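GTPase HflX (Sulfolobus solfataricus P2, PDB 2QTF) binds and hydrolyses GTP, associates with the 50S ribosomal subunit and may act in protein synthesis or ribosome biogenesis. Local coordinates at residues A[256-267]-A[290-301]; A[33-43]-A[59-67]. All blocks are in the same frame, centred on the assembly; numbering follows the deposited sequence.

Contact 1: A[256-267]-A[290-301]; sequences KYSDALILVIDS and VSGKPILVTLNK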
loop_
_atom_site.group_PDB
_atom_site.type_symbol
_atom_site.label_atom_id
_atom_site.label_comp_id
_atom_site.label_asym_id
_atom_site.label_seq_id
_atom_site.Cartn_x
_atom_site.Cartn_y
_atom_site.Cartn_z
ATOM N N LYS A 256 2.204 -6.102 -13.520
ATOM C CA LYS A 256 2.336 -6.418 -14.938
ATOM C C LYS A 256 1.323 -7.481 -15.419
ATOM O O LYS A 256 1.202 -7.761 -16.619
ATOM C CB LYS A 256 3.828 -6.701 -15.246
ATOM C CG LYS A 256 4.302 -7.978 -14.705
ATOM C CD LYS A 256 5.825 -8.090 -15.056
ATOM C CE LYS A 256 6.696 -7.719 -13.907
ATOM N NZ LYS A 256 7.955 -8.560 -13.905
ATOM N N TYR A 257 0.494 -8.018 -14.546
ATOM C CA TYR A 257 -0.534 -8.960 -14.985
ATOM C C TYR A 257 -1.800 -8.266 -15.593
ATOM O O TYR A 257 -2.660 -8.925 -16.217
ATOM C CB TYR A 257 -1.112 -9.764 -13.790
ATOM C CG TYR A 257 -0.148 -10.686 -13.050
ATOM C CD1 TYR A 257 1.048 -11.068 -13.617
ATOM C CD2 TYR A 257 -0.456 -11.137 -11.759
ATOM C CE1 TYR A 257 1.934 -11.918 -12.915
ATOM C CE2 TYR A 257 0.392 -11.983 -11.041
ATOM C CZ TYR A 257 1.583 -12.379 -11.614
ATOM O OH TYR A 257 2.431 -13.242 -10.912
ATOM N N SER A 258 -1.943 -6.977 -15.312
ATOM C CA SER A 258 -3.119 -6.221 -15.697
ATOM C C SER A 258 -2.903 -5.768 -17.163
ATOM O O SER A 258 -1.756 -5.576 -17.604
ATOM C CB SER A 258 -3.341 -5.053 -14.682
ATOM O OG SER A 258 -3.776 -5.641 -13.433
ATOM N N ASP A 259 -3.978 -5.602 -17.934
ATOM C CA ASP A 259 -3.907 -5.190 -19.354
ATOM C C ASP A 259 -3.575 -3.734 -19.492
ATOM O O ASP A 259 -2.966 -3.252 -20.479
ATOM C CB ASP A 259 -5.315 -5.472 -19.979
ATOM C CG ASP A 259 -5.568 -6.903 -20.014
ATOM O OD1 ASP A 259 -4.661 -7.619 -20.417
ATOM O OD2 ASP A 259 -6.584 -7.380 -19.551
ATOM N N ALA A 260 -3.975 -2.955 -18.491
ATOM C CA ALA A 260 -3.650 -1.499 -18.457
ATOM C C ALA A 260 -3.582 -1.020 -17.011
ATOM O O ALA A 260 -3.978 -1.770 -16.145
ATOM C CB ALA A 260 -4.797 -0.658 -19.204
ATOM N N LEU A 261 -3.169 0.231 -16.783
ATOM C CA LEU A 261 -3.077 0.740 -15.393
ATOM C C LEU A 261 -3.657 2.120 -15.361
ATOM O O LEU A 261 -3.600 2.908 -16.381
ATOM C CB LEU A 261 -1.583 0.890 -14.986
ATOM C CG LEU A 261 -0.717 -0.366 -14.946
ATOM C CD1 LEU A 261 0.790 -0.001 -14.660
ATOM C CD2 LEU A 261 -1.262 -1.457 -14.046
ATOM N N ILE A 262 -4.150 2.447 -14.194
ATOM C CA ILE A 262 -4.512 3.826 -13.879
ATOM C C ILE A 262 -3.485 4.264 -12.864
ATOM O O ILE A 262 -3.413 3.657 -11.813
ATOM C CB ILE A 262 -5.921 3.913 -13.226
ATOM C CG1 ILE A 262 -7.011 3.447 -14.282
ATOM C CG2 ILE A 262 -6.157 5.320 -12.534
ATOM C CD1 ILE A 262 -8.500 3.233 -13.671
ATOM N N LEU A 263 -2.745 5.356 -13.178
ATOM C CA LEU A 263 -1.778 5.948 -12.269
ATOM C C LEU A 263 -2.336 7.160 -11.628
ATOM O O LEU A 263 -2.723 8.151 -12.276
ATOM C CB LEU A 263 -0.478 6.358 -12.988
ATOM C CG LEU A 263 0.574 7.102 -12.167
ATOM C CD1 LEU A 263 1.225 6.176 -11.103
ATOM C CD2 LEU A 263 1.734 7.572 -13.193
ATOM N N VAL A 264 -2.393 7.076 -10.328
ATOM C CA VAL A 264 -3.063 8.097 -9.531
ATOM C C VAL A 264 -2.012 9.042 -8.968
ATOM O O VAL A 264 -0.987 8.578 -8.408
ATOM C CB VAL A 264 -3.945 7.514 -8.368
ATOM C CG1 VAL A 264 -4.808 8.565 -7.725
ATOM C CG2 VAL A 264 -4.887 6.337 -8.813
ATOM N N ILE A 265 -2.240 10.339 -9.106
ATOM C CA ILE A 265 -1.210 11.404 -8.723
ATOM C C ILE A 265 -1.902 12.436 -7.898
ATOM O O ILE A 265 -2.987 12.939 -8.308
ATOM C CB ILE A 265 -0.567 12.097 -9.967
ATOM C CG1 ILE A 265 0.014 11.020 -10.896
ATOM C CG2 ILE A 265 0.575 13.067 -9.502
ATOM C CD1 ILE A 265 1.361 10.270 -10.265
ATOM N N ASP A 266 -1.360 12.700 -6.699
ATOM C CA ASP A 266 -1.876 13.780 -5.875
ATOM C C ASP A 266 -1.726 15.191 -6.508
ATOM O O ASP A 266 -0.636 15.750 -6.454
ATOM C CB ASP A 266 -1.257 13.690 -4.473
ATOM C CG ASP A 266 -1.879 14.650 -3.481
ATOM O OD1 ASP A 266 -2.615 15.619 -3.881
ATOM O OD2 ASP A 266 -1.609 14.438 -2.311
ATOM N N SER A 267 -2.813 15.818 -6.983
ATOM C CA SER A 267 -2.674 17.166 -7.582
ATOM C C SER A 267 -2.304 18.290 -6.563
ATOM O O SER A 267 -2.002 19.422 -6.988
ATOM C CB SER A 267 -4.037 17.633 -8.243
ATOM O OG SER A 267 -4.994 17.834 -7.228
ATOM N N VAL A 290 7.050 -3.200 -16.200
ATOM C CA VAL A 290 5.887 -2.619 -16.968
ATOM C C VAL A 290 6.315 -1.957 -18.307
ATOM O O VAL A 290 7.003 -0.914 -18.337
ATOM C CB VAL A 290 5.023 -1.623 -16.143
ATOM C CG1 VAL A 290 3.893 -0.982 -17.079
ATOM C CG2 VAL A 290 4.445 -2.392 -14.909
ATOM N N SER A 291 5.821 -2.531 -19.382
ATOM C CA SER A 291 6.243 -2.140 -20.720
ATOM C C SER A 291 5.043 -2.217 -21.692
ATOM O O SER A 291 4.340 -3.245 -21.703
ATOM C CB SER A 291 7.357 -3.139 -21.161
ATOM O OG SER A 291 7.761 -2.833 -22.492
ATOM N N GLY A 292 4.821 -1.187 -22.514
ATOM C CA GLY A 292 3.778 -1.350 -23.547
ATOM C C GLY A 292 2.315 -1.439 -23.045
ATOM O O GLY A 292 1.397 -1.790 -23.848
ATOM N N LYS A 293 2.072 -1.197 -21.734
ATOM C CA LYS A 293 0.668 -1.229 -21.183
ATOM C C LYS A 293 0.107 0.179 -21.304
ATOM O O LYS A 293 0.759 1.123 -20.843
ATOM C CB LYS A 293 0.640 -1.631 -19.709
ATOM C CG LYS A 293 0.950 -3.072 -19.566
ATOM C CD LYS A 293 0.718 -3.641 -18.167
ATOM C CE LYS A 293 1.178 -5.134 -18.150
ATOM N NZ LYS A 293 0.408 -6.034 -19.081
ATOM N N PRO A 294 -1.142 0.325 -21.819
ATOM C CA PRO A 294 -1.682 1.681 -21.740
ATOM C C PRO A 294 -1.812 2.184 -20.312
ATOM O O PRO A 294 -2.261 1.413 -19.435
ATOM C CB PRO A 294 -3.085 1.563 -22.376
ATOM C CG PRO A 294 -3.033 0.235 -23.194
ATOM C CD PRO A 294 -2.073 -0.649 -22.452
ATOM N N ILE A 295 -1.449 3.458 -20.075
ATOM C CA ILE A 295 -1.603 4.027 -18.718
ATOM C C ILE A 295 -2.492 5.256 -18.744
ATOM O O ILE A 295 -2.215 6.202 -19.522
ATOM C CB ILE A 295 -0.193 4.375 -18.100
ATOM C CG1 ILE A 295 0.601 3.028 -17.878
ATOM C CG2 ILE A 295 -0.411 5.100 -16.716
ATOM C CD1 ILE A 295 1.978 3.301 -17.118
ATOM N N LEU A 296 -3.589 5.247 -17.976
ATOM C CA LEU A 296 -4.442 6.399 -17.842
ATOM C C LEU A 296 -3.990 7.097 -16.573
ATOM O O LEU A 296 -4.080 6.514 -15.484
ATOM C CB LEU A 296 -5.892 5.911 -17.624
ATOM C CG LEU A 296 -6.967 6.978 -17.287
ATOM C CD1 LEU A 296 -7.023 8.140 -18.319
ATOM C CD2 LEU A 296 -8.454 6.315 -17.152
ATOM N N VAL A 297 -3.573 8.344 -16.639
ATOM C CA VAL A 297 -3.064 9.020 -15.461
ATOM C C VAL A 297 -4.216 9.826 -14.923
ATOM O O VAL A 297 -4.884 10.584 -15.681
ATOM C CB VAL A 297 -1.814 10.004 -15.771
ATOM C CG1 VAL A 297 -1.384 10.682 -14.476
ATOM C CG2 VAL A 297 -0.674 9.250 -16.498
ATOM N N THR A 298 -4.500 9.677 -13.619
ATOM C CA THR A 298 -5.542 10.496 -13.072
ATOM C C THR A 298 -4.937 11.435 -12.021
ATOM O O THR A 298 -4.487 10.993 -10.972
ATOM C CB THR A 298 -6.712 9.684 -12.434
ATOM O OG1 THR A 298 -6.217 8.928 -11.333
ATOM C CG2 THR A 298 -7.370 8.734 -13.432
ATOM N N LEU A 299 -4.994 12.714 -12.317
ATOM C CA LEU A 299 -4.622 13.747 -11.385
ATOM C C LEU A 299 -5.761 14.003 -10.406
ATOM O O LEU A 299 -6.789 14.578 -10.754
ATOM C CB LEU A 299 -4.239 15.021 -12.218
ATOM C CG LEU A 299 -3.644 16.196 -11.518
ATOM C CD1 LEU A 299 -2.361 15.626 -10.667
ATOM C CD2 LEU A 299 -3.251 17.233 -12.608
ATOM N N ASN A 300 -5.590 13.488 -9.188
ATOM C CA ASN A 300 -6.638 13.373 -8.212
ATOM C C ASN A 300 -6.568 14.483 -7.142
ATOM O O ASN A 300 -5.575 15.233 -7.124
ATOM C CB ASN A 300 -6.512 11.991 -7.526
ATOM C CG ASN A 300 -7.748 11.623 -6.697
ATOM O OD1 ASN A 300 -8.896 11.968 -7.010
ATOM N ND2 ASN A 300 -7.518 10.947 -5.598
ATOM N N LYS A 301 -7.648 14.586 -6.353
ATOM C CA LYS A 301 -7.833 15.498 -5.202
ATOM C C LYS A 301 -7.886 16.934 -5.678
ATOM O O LYS A 301 -7.512 17.858 -4.917
ATOM C CB LYS A 301 -6.674 15.329 -4.198
ATOM C CG LYS A 301 -6.510 13.949 -3.691
ATOM C CD LYS A 301 -5.551 13.986 -2.450
ATOM C CE LYS A 301 -5.329 12.596 -1.983
ATOM N NZ LYS A 301 -4.631 12.536 -0.626
#

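Contact 2: A[33-43]-A[59-67]; sequences LPKSPNVKFYI and TLIIFEQLK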
loop_
_atom_site.group_PDB
_atom_site.type_symbol
_atom_site.label_atom_id
_atom_site.label_comp_id
_atom_site.label_asym_id
_atom_site.label_seq_id
_atom_site.Cartn_x
_atom_site.Cartn_y
_atom_site.Cartn_z
ATOM N N LEU A 33 4.448 9.185 19.409
ATOM C CA LEU A 33 5.364 8.245 20.025
ATOM C C LEU A 33 5.744 8.706 21.431
ATOM O O LEU A 33 5.732 9.926 21.735
ATOM C CB LEU A 33 6.650 8.019 19.199
ATOM C CG LEU A 33 6.482 7.539 17.729
ATOM C CD1 LEU A 33 7.846 7.594 17.034
ATOM C CD2 LEU A 33 5.897 6.125 17.759
ATOM N N PRO A 34 6.048 7.758 22.318
ATOM C CA PRO A 34 6.347 8.253 23.654
ATOM C C PRO A 34 7.630 9.067 23.649
ATOM O O PRO A 34 8.576 8.686 22.971
ATOM C CB PRO A 34 6.530 6.965 24.484
ATOM C CG PRO A 34 6.802 5.893 23.487
ATOM C CD PRO A 34 6.051 6.297 22.239
ATOM N N LYS A 35 7.654 10.178 24.397
ATOM C CA LYS A 35 8.898 10.985 24.559
ATOM C C LYS A 35 10.055 10.099 25.062
ATOM O O LYS A 35 11.124 9.968 24.421
ATOM C CB LYS A 35 8.697 12.162 25.539
ATOM C CG LYS A 35 7.989 13.415 24.952
ATOM C CD LYS A 35 6.641 13.675 25.661
ATOM C CE LYS A 35 5.790 14.695 24.909
ATOM N NZ LYS A 35 5.023 15.532 25.933
ATOM N N SER A 36 9.827 9.456 26.206
ATOM C CA SER A 36 10.826 8.494 26.697
ATOM C C SER A 36 10.202 7.087 26.788
ATOM O O SER A 36 9.420 6.789 27.706
ATOM C CB SER A 36 11.492 8.950 28.023
ATOM O OG SER A 36 10.514 9.050 29.020
ATOM N N PRO A 37 10.507 6.275 25.781
ATOM C CA PRO A 37 9.885 4.985 25.595
ATOM C C PRO A 37 10.118 4.099 26.795
ATOM O O PRO A 37 11.221 4.117 27.441
ATOM C CB PRO A 37 10.542 4.443 24.318
ATOM C CG PRO A 37 10.978 5.624 23.581
ATOM C CD PRO A 37 11.383 6.615 24.655
ATOM N N ASN A 38 9.097 3.301 27.109
ATOM C CA ASN A 38 9.230 2.385 28.246
ATOM C C ASN A 38 10.171 1.219 27.861
ATOM O O ASN A 38 10.023 0.596 26.814
ATOM C CB ASN A 38 7.790 1.940 28.685
ATOM C CG ASN A 38 7.784 1.072 29.874
ATOM O OD1 ASN A 38 8.306 -0.018 29.812
ATOM N ND2 ASN A 38 7.066 1.492 30.969
ATOM N N VAL A 39 11.115 0.878 28.744
ATOM C CA VAL A 39 12.144 -0.098 28.400
ATOM C C VAL A 39 11.572 -1.463 28.095
ATOM O O VAL A 39 12.079 -2.185 27.208
ATOM C CB VAL A 39 13.174 -0.262 29.546
ATOM C CG1 VAL A 39 14.279 -1.209 29.091
ATOM C CG2 VAL A 39 13.761 1.135 29.981
ATOM N N LYS A 40 10.520 -1.830 28.828
ATOM C CA LYS A 40 9.859 -3.086 28.580
ATOM C C LYS A 40 8.783 -2.997 27.527
ATOM O O LYS A 40 8.719 -3.868 26.662
ATOM C CB LYS A 40 9.253 -3.692 29.858
ATOM C CG LYS A 40 10.270 -3.950 30.992
ATOM C CD LYS A 40 9.532 -4.401 32.269
ATOM C CE LYS A 40 8.767 -5.796 32.072
ATOM N NZ LYS A 40 7.951 -6.381 33.248
ATOM N N PHE A 41 7.921 -1.976 27.588
ATOM C CA PHE A 41 6.690 -2.033 26.811
ATOM C C PHE A 41 6.643 -1.031 25.701
ATOM O O PHE A 41 5.629 -0.916 24.977
ATOM C CB PHE A 41 5.533 -1.760 27.759
ATOM C CG PHE A 41 5.467 -2.759 28.908
ATOM C CD1 PHE A 41 4.999 -4.058 28.693
ATOM C CD2 PHE A 41 5.906 -2.365 30.185
ATOM C CE1 PHE A 41 4.907 -5.047 29.783
ATOM C CE2 PHE A 41 5.853 -3.267 31.250
ATOM C CZ PHE A 41 5.342 -4.631 31.074
ATOM N N TYR A 42 7.699 -0.240 25.613
ATOM C CA TYR A 42 7.760 0.861 24.596
ATOM C C TYR A 42 6.720 1.965 24.885
ATOM O O TYR A 42 7.062 3.158 25.241
ATOM C CB TYR A 42 7.606 0.294 23.098
ATOM C CG TYR A 42 7.822 1.416 22.110
ATOM C CD1 TYR A 42 9.115 1.873 21.858
ATOM C CD2 TYR A 42 6.802 2.126 21.638
ATOM C CE1 TYR A 42 9.328 2.961 21.045
ATOM C CE2 TYR A 42 6.973 3.236 20.779
ATOM C CZ TYR A 42 8.246 3.648 20.529
ATOM O OH TYR A 42 8.448 4.738 19.740
ATOM N N ILE A 43 5.431 1.635 24.711
ATOM C CA ILE A 43 4.413 2.574 25.111
ATOM C C ILE A 43 4.259 2.540 26.664
ATOM O O ILE A 43 4.810 1.664 27.290
ATOM C CB ILE A 43 3.014 2.341 24.406
ATOM C CG1 ILE A 43 2.445 1.020 24.788
ATOM C CG2 ILE A 43 3.213 2.448 22.797
ATOM C CD1 ILE A 43 0.900 0.840 24.361
ATOM N N THR A 59 -6.296 -4.138 17.748
ATOM C CA THR A 59 -4.882 -4.197 17.365
ATOM C C THR A 59 -4.116 -2.946 17.781
ATOM O O THR A 59 -4.597 -1.824 17.620
ATOM C CB THR A 59 -4.735 -4.370 15.776
ATOM O OG1 THR A 59 -5.467 -5.551 15.376
ATOM C CG2 THR A 59 -3.246 -4.393 15.272
ATOM N N LEU A 60 -2.899 -3.173 18.275
ATOM C CA LEU A 60 -1.987 -2.041 18.564
ATOM C C LEU A 60 -1.003 -1.870 17.400
ATOM O O LEU A 60 -0.410 -2.820 16.989
ATOM C CB LEU A 60 -1.196 -2.352 19.832
ATOM C CG LEU A 60 -0.087 -1.395 20.230
ATOM C CD1 LEU A 60 -0.608 0.043 20.327
ATOM C CD2 LEU A 60 0.578 -1.917 21.585
ATOM N N ILE A 61 -0.894 -0.663 16.846
ATOM C CA ILE A 61 0.054 -0.450 15.778
ATOM C C ILE A 61 1.025 0.659 16.179
ATOM O O ILE A 61 0.586 1.747 16.540
ATOM C CB ILE A 61 -0.677 -0.090 14.410
ATOM C CG1 ILE A 61 -1.633 -1.254 14.036
ATOM C CG2 ILE A 61 0.380 0.139 13.267
ATOM C CD1 ILE A 61 -2.561 -0.899 12.844
ATOM N N ILE A 62 2.315 0.354 16.127
ATOM C CA ILE A 62 3.346 1.331 16.489
ATOM C C ILE A 62 4.146 1.648 15.237
ATOM O O ILE A 62 4.749 0.779 14.624
ATOM C CB ILE A 62 4.182 0.804 17.659
ATOM C CG1 ILE A 62 3.270 0.674 18.960
ATOM C CG2 ILE A 62 5.352 1.767 17.894
ATOM C CD1 ILE A 62 3.897 -0.249 19.994
ATOM N N PHE A 63 4.090 2.893 14.789
ATOM C CA PHE A 63 4.789 3.214 13.582
ATOM C C PHE A 63 6.261 3.491 13.842
ATOM O O PHE A 63 6.668 4.613 13.690
ATOM C CB PHE A 63 4.077 4.359 12.832
ATOM C CG PHE A 63 4.382 4.377 11.350
ATOM C CD1 PHE A 63 3.888 3.384 10.487
ATOM C CD2 PHE A 63 5.238 5.360 10.823
ATOM C CE1 PHE A 63 4.219 3.435 9.094
ATOM C CE2 PHE A 63 5.547 5.437 9.454
ATOM C CZ PHE A 63 5.044 4.490 8.587
ATOM N N GLU A 64 7.035 2.458 14.172
ATOM C CA GLU A 64 8.468 2.526 14.446
ATOM C C GLU A 64 8.921 1.101 14.277
ATOM O O GLU A 64 8.086 0.193 14.228
ATOM C CB GLU A 64 8.700 2.877 15.939
ATOM C CG GLU A 64 9.505 4.159 16.199
ATOM C CD GLU A 64 10.838 4.261 15.448
ATOM O OE1 GLU A 64 11.341 5.413 15.359
ATOM O OE2 GLU A 64 11.383 3.234 14.941
ATOM N N GLN A 65 10.213 0.840 14.332
ATOM C CA GLN A 65 10.637 -0.500 14.407
ATOM C C GLN A 65 10.864 -0.876 15.867
ATOM O O GLN A 65 11.753 -0.262 16.522
ATOM C CB GLN A 65 11.879 -0.696 13.517
ATOM C CG GLN A 65 12.381 -2.122 13.462
ATOM C CD GLN A 65 13.575 -2.298 12.496
ATOM O OE1 GLN A 65 13.758 -1.493 11.558
ATOM N NE2 GLN A 65 14.406 -3.353 12.741
ATOM N N LEU A 66 10.160 -1.895 16.370
ATOM C CA LEU A 66 10.257 -2.346 17.813
ATOM C C LEU A 66 11.409 -3.287 17.966
ATOM O O LEU A 66 11.664 -4.103 17.091
ATOM C CB LEU A 66 8.973 -3.078 18.370
ATOM C CG LEU A 66 7.745 -2.247 18.533
ATOM C CD1 LEU A 66 6.503 -3.068 18.973
ATOM C CD2 LEU A 66 8.033 -0.984 19.471
ATOM N N LYS A 67 12.132 -3.154 19.086
ATOM C CA LYS A 67 13.082 -4.148 19.534
ATOM C C LYS A 67 12.404 -5.419 19.957
ATOM O O LYS A 67 11.264 -5.429 20.434
ATOM C CB LYS A 67 13.903 -3.622 20.726
ATOM C CG LYS A 67 14.642 -2.389 20.354
ATOM C CD LYS A 67 15.467 -1.931 21.551
ATOM C CE LYS A 67 16.114 -0.617 21.276
ATOM N NZ LYS A 67 16.507 -0.191 22.637
#

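Contact 1: A[256-267]-A[290-301]
Ser267 grips Asn300 O twice: its backbone N and its OG, 2.7 Å away, come from opposite faces of the carbonyl plane. A chi1 of 67° sets OG between its own N and carbonyl carbon and turns it back onto that oxygen. The bond pair closes the parallel pairing of strands 260-266 and 295-300, the two strands of a beta-alpha-beta crossover through helix 271-288 in the G domain. On the sheet face bearing Ile262, Val264 and Thr298, the methyl groups Ile262 CG2 and Thr298 CG2 meet obliquely at 3.7 Å, whereas Val264 and Asn300 run alongside each other, CG1 to CB 3.8 Å. Thr298 OG1, buried here, finds no polar partner. On the other face, Ile265 crosses Val297, CG1 to CG1 3.9 Å, with helix 271-288 packed over Leu263 and Ile265. Lys293 reaches across to the loop before strand 260-266, extended beyond CG until it bends at its last torsion (chi4 -62°), bringing NZ to Ser258 O at 2.7 Å. Lys301 NZ makes a long salt bridge to Asp266 OD2 (3.9 Å) and a hydrogen bond to Asn189 O, while Asp266 OD1 is hydrogen-bonded to Thr268 OG1. Asn300 ND2 and OD1 bind Ser190 O and Ala335 N, consistent with the NKxD guanine-recognition motif of GTPases: the strand pairing holds the backbone of Asn300, and these bonds fix which way its amide is turned.

Contact 2: A[33-43]-A[59-67]
Two backbone N-H groups converge on Asn38 OD1 in the loop that carries Tyr42 onto Leu66: Phe41 N binds at 3.0 Å, from above the side-chain carbonyl plane, and Lys40 N adds a weak bond. This Asx motif shapes the loop between strand 25-31 and helix 45-52, which packs beside the end of strand 59-62 in the parallel beta-alpha domain at the N-terminus. Across the contact no hydrogen bond forms; the meeting is apolar. Tyr42 CG stands anti to the backbone N (chi1 -174°), which lays the ring against Leu66 and Ile62, both on the same side of its plane. Leu66 CD2 sits over one ring face in a CH-pi contact, 4.0 Å from the centroid and 26° off the normal. Ile62 CG2 approaches Tyr42 CE2 obliquely at 3.6 Å, the two side chains sliding past each other in opposite directions. Replaced by an alanine, Tyr42 would probably leave Leu66 CD2 and Ile62 CG2 without the surface they share and open a gap between loop and strand. His70, from helix 68-78, meets the same ring edge-to-face. Deeper in, Ile43 divides its branches: CD1 reaches Leu60 CD2 tip to tip at 3.9 Å, while CG2 lies against Ile62 CD1. Beyond the ring, the aliphatic part of Glu64 crosses Leu33 at about a right angle, Glu64 CG to Leu33 CD1 3.9 Å. Glu64 CG also lies 3.7 Å from Tyr42 OH, while the carboxylate turns back on its own chain, Glu64 OE2 accepting Gln65 N at 2.7 Å on its anti side.

In the fold
Contact 2 is complete within the first 67 residues, well ahead of contact 1 in the chain, and the two lie on opposite sides of its centre. Their centres are about 37 Å apart and their nearest atoms about 16 Å. They share no sheet: contact 2 packs a loop against strand 59-62, an inner strand of the four-stranded parallel sheet, and the residues after it, whereas contact 1 pairs two inner strands of the six-stranded mixed sheet of the G domain. Contact 1 holds two inferred residues of the GTP site. Yet the side chain of Phe63, in segment 59-67, comes about 8 Å from that of Thr188 in the probable P-loop, placing the N-terminal domain close to that site.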